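Local coordinates for uncharacterized conserved protein BF1870 (Bacteroides fragilis, PDB 3EWL), which is of unknown function but carries a thioredoxin-like domain with a CxxC pair at a helix start, consistent with a role in thiol-disulfide chemistry, at residues Gly97-Thr101 with Arg102-Asp106; Glu57-Asn61 with Gly62-Val66. All coordinates share one frame; numbering follows the deposited sequence. Where two conformers were deposited one is given.

Contact 1: residues Gly97-Thr101 with Arg102-Asp106; sequences GDIRT and RQLYD
L104 folds back over the short helix 98-101, and its CD1 reaches CG1 of I99 at 4.1 Å, the two side chains crossing at about a right angle. The torsion of L104 sets CG beside its backbone N (chi1 -64°), which lays the branch over the first turn: CG lies 3.7 Å from D98 O and also close to I99 CA. The aliphatic base of R102 covers that same carbonyl, with CB 3.3 Å from D98 O, before its extended chain leads away from the turn.

The polar links between the two segments are backbone bonds that end the helix. R102 N donates to D98 O over 2.9 Å, closing a last helical turn. Q103 then turns to positive phi, and the chain reverses in a Schellman motif: Q103 N bonds R100 O from well above the carbonyl plane, whereas L104 N meets I99 O at 2.9 Å in the carbonyl plane, on a lone pair.

At the other end G97 holds the N-cap position. Its carbonyl oxygen is gripped twice, by T101 N and by the hydroxyl, with T101 OG1 3.2 Å from G97 O. The hydroxyl gets there because T101 sets OG1 between its own N and carbonyl carbon (chi1 61°), turned back along the helix.

The N94 side chain donates through ND2 to D98 OD2 and accepts the I99 amide at OD1, while R100 forms a salt bridge with D72 and Y105 OH bonds A8 O. I99 packs on F10, I107 and F34, and the Y105 ring meets F34 and, edge-to-face, Y114; helix 98-101 and its exit loop thus lie against strands 29-34 and 112-116 of the mixed sheet.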
loop_
_atom_site.group_PDB
_atom_site.type_symbol
_atom_site.label_atom_id
_atom_site.label_comp_id
_atom_site.label_asym_id
_atom_site.label_seq_id
_atom_site.Cartn_x
_atom_site.Cartn_y
_atom_site.Cartn_z
ATOM N N GLY A 97 7.010 8.379 11.207
ATOM C CA GLY A 97 8.243 7.584 11.163
ATOM C C GLY A 97 8.194 6.299 11.986
ATOM O O GLY A 97 9.196 5.612 12.118
ATOM N N ASP A 98 7.037 5.958 12.548
ATOM C CA ASP A 98 6.941 4.805 13.471
ATOM C C ASP A 98 6.968 3.441 12.793
ATOM O O ASP A 98 7.275 2.443 13.457
ATOM C CB ASP A 98 5.699 4.895 14.367
ATOM C CG ASP A 98 4.427 5.273 13.580
ATOM O OD1 ASP A 98 3.339 5.297 14.193
ATOM O OD2 ASP A 98 4.503 5.564 12.359
ATOM N N ILE A 99 6.638 3.374 11.500
ATOM C CA ILE A 99 6.746 2.102 10.771
ATOM C C ILE A 99 8.193 1.580 10.802
ATOM O O ILE A 99 8.434 0.425 11.089
ATOM C CB ILE A 99 6.240 2.223 9.326
ATOM C CG1 ILE A 99 4.695 2.302 9.313
ATOM C CG2 ILE A 99 6.723 0.989 8.459
ATOM C CD1 ILE A 99 4.141 2.719 7.971
ATOM N N ARG A 100 9.150 2.460 10.564
ATOM C CA ARG A 100 10.542 2.099 10.689
ATOM C C ARG A 100 10.975 2.055 12.145
ATOM O O ARG A 100 11.500 1.065 12.567
ATOM C CB ARG A 100 11.416 3.064 9.896
ATOM C CG ARG A 100 11.194 2.975 8.372
ATOM C CD ARG A 100 11.710 1.652 7.771
ATOM N NE ARG A 100 11.960 1.781 6.328
ATOM C CZ ARG A 100 12.031 0.744 5.497
ATOM N NH1 ARG A 100 11.899 -0.498 5.976
ATOM N NH2 ARG A 100 12.231 0.927 4.198
ATOM N N THR A 101 10.746 3.100 12.928
ATOM C CA THR A 101 11.328 3.107 14.277
ATOM C C THR A 101 10.773 2.022 15.188
ATOM O O THR A 101 11.479 1.566 16.050
ATOM C CB THR A 101 11.286 4.491 14.974
ATOM O OG1 THR A 101 9.938 4.914 15.114
ATOM C CG2 THR A 101 12.038 5.515 14.155
ATOM N N ARG A 102 9.533 1.581 14.985
ATOM C CA ARG A 102 9.005 0.449 15.745
ATOM C C ARG A 102 8.964 -0.829 14.900
ATOM O O ARG A 102 8.496 -1.858 15.368
ATOM C CB ARG A 102 7.617 0.750 16.308
ATOM C CG ARG A 102 7.562 1.987 17.173
ATOM C CD ARG A 102 6.223 2.128 17.898
ATOM N NE ARG A 102 6.167 3.334 18.748
ATOM C CZ ARG A 102 5.090 3.708 19.441
ATOM N NH1 ARG A 102 3.978 2.977 19.384
ATOM N NH2 ARG A 102 5.118 4.800 20.201
ATOM N N GLN A 103 9.444 -0.757 13.655
ATOM C CA GLN A 103 9.488 -1.927 12.795
ATOM C C GLN A 103 8.088 -2.557 12.655
ATOM O O GLN A 103 7.928 -3.751 12.856
ATOM C CB GLN A 103 10.480 -2.928 13.385
ATOM C CG GLN A 103 10.753 -4.084 12.517
ATOM C CD GLN A 103 12.118 -3.963 11.905
ATOM O OE1 GLN A 103 12.295 -4.159 10.694
ATOM N NE2 GLN A 103 13.106 -3.625 12.743
ATOM N N LEU A 104 7.074 -1.741 12.349
ATOM C CA LEU A 104 5.716 -2.230 12.327
ATOM C C LEU A 104 5.487 -3.271 11.231
ATOM O O LEU A 104 4.688 -4.204 11.418
ATOM C CB LEU A 104 4.690 -1.082 12.207
ATOM C CG LEU A 104 4.626 -0.069 13.372
ATOM C CD1 LEU A 104 3.618 1.109 13.106
ATOM C CD2 LEU A 104 4.346 -0.766 14.750
ATOM N N TYR A 105 6.147 -3.091 10.090
ATOM C CA TYR A 105 6.119 -4.090 9.008
ATOM C C TYR A 105 7.543 -4.401 8.677
ATOM O O TYR A 105 8.381 -3.543 8.803
ATOM C CB TYR A 105 5.418 -3.556 7.778
ATOM C CG TYR A 105 3.934 -3.323 8.048
ATOM C CD1 TYR A 105 2.986 -4.263 7.652
ATOM C CD2 TYR A 105 3.495 -2.141 8.722
ATOM C CE1 TYR A 105 1.592 -4.053 7.915
ATOM C CE2 TYR A 105 2.112 -1.912 8.983
ATOM C CZ TYR A 105 1.168 -2.875 8.578
ATOM O OH TYR A 105 -0.188 -2.666 8.837
ATOM N N ASP A 106 7.808 -5.642 8.274
ATOM C CA ASP A 106 9.159 -6.047 7.859
ATOM C C ASP A 106 9.311 -5.650 6.389
ATOM O O ASP A 106 8.953 -6.408 5.462
ATOM C CB ASP A 106 9.376 -7.549 8.058
ATOM C CG ASP A 106 10.827 -8.002 7.701
ATOM O OD1 ASP A 106 11.738 -7.145 7.571
ATOM O OD2 ASP A 106 11.040 -9.225 7.536
#

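Contact 2: residues Glu57-Asn61 with Gly62-Val66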
loop_
_atom_site.group_PDB
_atom_site.type_symbol
_atom_site.label_atom_id
_atom_site.label_comp_id
_atom_site.label_asym_id
_atom_site.label_seq_id
_atom_site.Cartn_x
_atom_site.Cartn_y
_atom_site.Cartn_z
ATOM N N GLU A 57 -10.792 -2.594 -11.911
ATOM C CA GLU A 57 -12.222 -2.530 -11.585
ATOM C C GLU A 57 -12.539 -2.535 -10.068
ATOM O O GLU A 57 -13.373 -1.745 -9.613
ATOM C CB GLU A 57 -12.986 -3.634 -12.322
ATOM C CG GLU A 57 -13.694 -3.140 -13.580
ATOM C CD GLU A 57 -13.563 -4.083 -14.771
ATOM O OE1 GLU A 57 -13.326 -5.291 -14.571
ATOM O OE2 GLU A 57 -13.700 -3.605 -15.922
HETATM N N MSE A 58 -11.863 -3.389 -9.298
HETATM C CA MSE A 58 -11.999 -3.406 -7.826
HETATM C C MSE A 58 -11.487 -2.120 -7.201
HETATM O O MSE A 58 -12.040 -1.638 -6.193
HETATM C CB MSE A 58 -11.242 -4.562 -7.199
HETATM C CG MSE A 58 -11.837 -5.949 -7.433
HETATM SE SE MSE A 58 -10.617 -7.276 -6.622
HETATM C CE MSE A 58 -11.475 -7.438 -4.894
ATOM N N VAL A 59 -10.458 -1.541 -7.814
ATOM C CA VAL A 59 -9.941 -0.263 -7.324
ATOM C C VAL A 59 -10.951 0.853 -7.562
ATOM O O VAL A 59 -11.293 1.573 -6.620
ATOM C CB VAL A 59 -8.573 0.121 -7.919
ATOM C CG1 VAL A 59 -8.191 1.532 -7.487
ATOM C CG2 VAL A 59 -7.533 -0.857 -7.482
ATOM N N GLU A 60 -11.421 0.975 -8.811
ATOM C CA GLU A 60 -12.457 1.953 -9.183
ATOM C C GLU A 60 -13.707 1.926 -8.290
ATOM O O GLU A 60 -14.180 2.983 -7.827
ATOM C CB GLU A 60 -12.926 1.675 -10.596
ATOM C CG GLU A 60 -12.295 2.495 -11.648
ATOM C CD GLU A 60 -12.974 2.212 -12.968
ATOM O OE1 GLU A 60 -13.823 3.028 -13.352
ATOM O OE2 GLU A 60 -12.729 1.131 -13.561
ATOM N N ASN A 61 -14.252 0.733 -8.072
ATOM C CA ASN A 61 -15.497 0.586 -7.315
ATOM C C ASN A 61 -15.327 0.731 -5.793
ATOM O O ASN A 61 -16.302 0.948 -5.064
ATOM C CB ASN A 61 -16.157 -0.752 -7.651
ATOM C CG ASN A 61 -16.582 -0.847 -9.107
ATOM O OD1 ASN A 61 -16.981 0.155 -9.733
ATOM N ND2 ASN A 61 -16.527 -2.066 -9.653
ATOM N N GLY A 62 -14.086 0.612 -5.323
ATOM C CA GLY A 62 -13.783 0.717 -3.890
ATOM C C GLY A 62 -13.728 -0.568 -3.104
ATOM O O GLY A 62 -13.584 -0.526 -1.871
ATOM N N THR A 63 -13.858 -1.707 -3.804
ATOM C CA THR A 63 -13.740 -3.073 -3.238
ATOM C C THR A 63 -12.332 -3.356 -2.738
ATOM O O THR A 63 -12.136 -4.046 -1.731
ATOM C CB THR A 63 -14.032 -4.115 -4.312
ATOM O OG1 THR A 63 -15.289 -3.794 -4.902
ATOM C CG2 THR A 63 -14.114 -5.514 -3.728
ATOM N N LEU A 64 -11.360 -2.863 -3.490
ATOM C CA LEU A 64 -9.965 -2.986 -3.119
ATOM C C LEU A 64 -9.347 -1.581 -3.093
ATOM O O LEU A 64 -9.259 -0.903 -4.097
ATOM C CB LEU A 64 -9.218 -3.880 -4.086
ATOM C CG LEU A 64 -7.692 -3.824 -3.981
ATOM C CD1 LEU A 64 -7.227 -4.552 -2.731
ATOM C CD2 LEU A 64 -7.149 -4.481 -5.222
ATOM N N ARG A 65 -8.928 -1.186 -1.907
ATOM C CA ARG A 65 -8.303 0.055 -1.646
ATOM C C ARG A 65 -6.792 -0.154 -1.739
ATOM O O ARG A 65 -6.260 -1.048 -1.080
ATOM C CB ARG A 65 -8.617 0.347 -0.193
ATOM C CG ARG A 65 -9.785 1.163 -0.008
ATOM C CD ARG A 65 -9.352 2.591 -0.055
ATOM N NE ARG A 65 -10.566 3.372 0.044
ATOM C CZ ARG A 65 -10.871 4.369 -0.759
ATOM N NH1 ARG A 65 -10.011 4.780 -1.693
ATOM N NH2 ARG A 65 -12.021 4.957 -0.583
ATOM N N VAL A 66 -6.093 0.646 -2.538
ATOM C CA VAL A 66 -4.644 0.635 -2.460
ATOM C C VAL A 66 -4.184 1.783 -1.647
ATOM O O VAL A 66 -4.501 2.987 -1.951
ATOM C CB VAL A 66 -3.956 0.673 -3.781
ATOM C CG1 VAL A 66 -2.422 0.605 -3.558
ATOM C CG2 VAL A 66 -4.447 -0.515 -4.659
HETATM O O HOH W 1 -10.162 1.794 -4.191
#
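The flat groups of this Schellman turn, which ends helix 53-61, are peptide carbonyls, and that of M58, a selenomethionine, is met from over its face: L64 N stands above the carbonyl plane, 61° out of it, in a nearly straight bond of 3.0 Å to M58 O. V59 O likewise receives G62 N from above its plane, at 3.2 Å, while G62 N makes a second, weak bond to M58 O. G62 supplies the positive phi of the motif, a backbone shape suited to glycine. The chain then enters strand 64-70 of the thioredoxin-like sheet, the short helical and strand axes standing at 87°.

Apolar side chains fill the angle between them. CB of M58 rests 3.8 Å from CB of L64, and the bent end of M58 (chi3 94°) carries CE obliquely across T63 to within 3.5 Å of its CG2, a tight contact. CG2 of V59 lies 4.2 Å from CG2 of V66, and F49 of helix 40-50 packs on V59, L64 and V66. Alongside, the CA-H of V59 points almost straight at L64 O. One water joins helix to strand, donating to V59 O at 2.7 Å and to L64 O at 2.8 Å.

Both contacts are local, partly buried turns in which a helix ends in a Schellman motif, and they lie on opposite sides of the chain's centre, their own centres about 26 Å apart. Contact 2 joins helix 53-61 directly to strand 64-70: L64 and V66 are buried, N61 is exposed, and the apolar side chains reach the sheet and helix 40-50 within a few residues. Contact 1 leads from helix 98-101 into a loop; I99 and Y105 are buried while T101, R102 and Q103 are exposed, and its polar side chains find partners in N94, D72 and A8. The reversal falls on glycine at G62 but on Q103 in contact 1. Strand 29-34 is a neighbour of both.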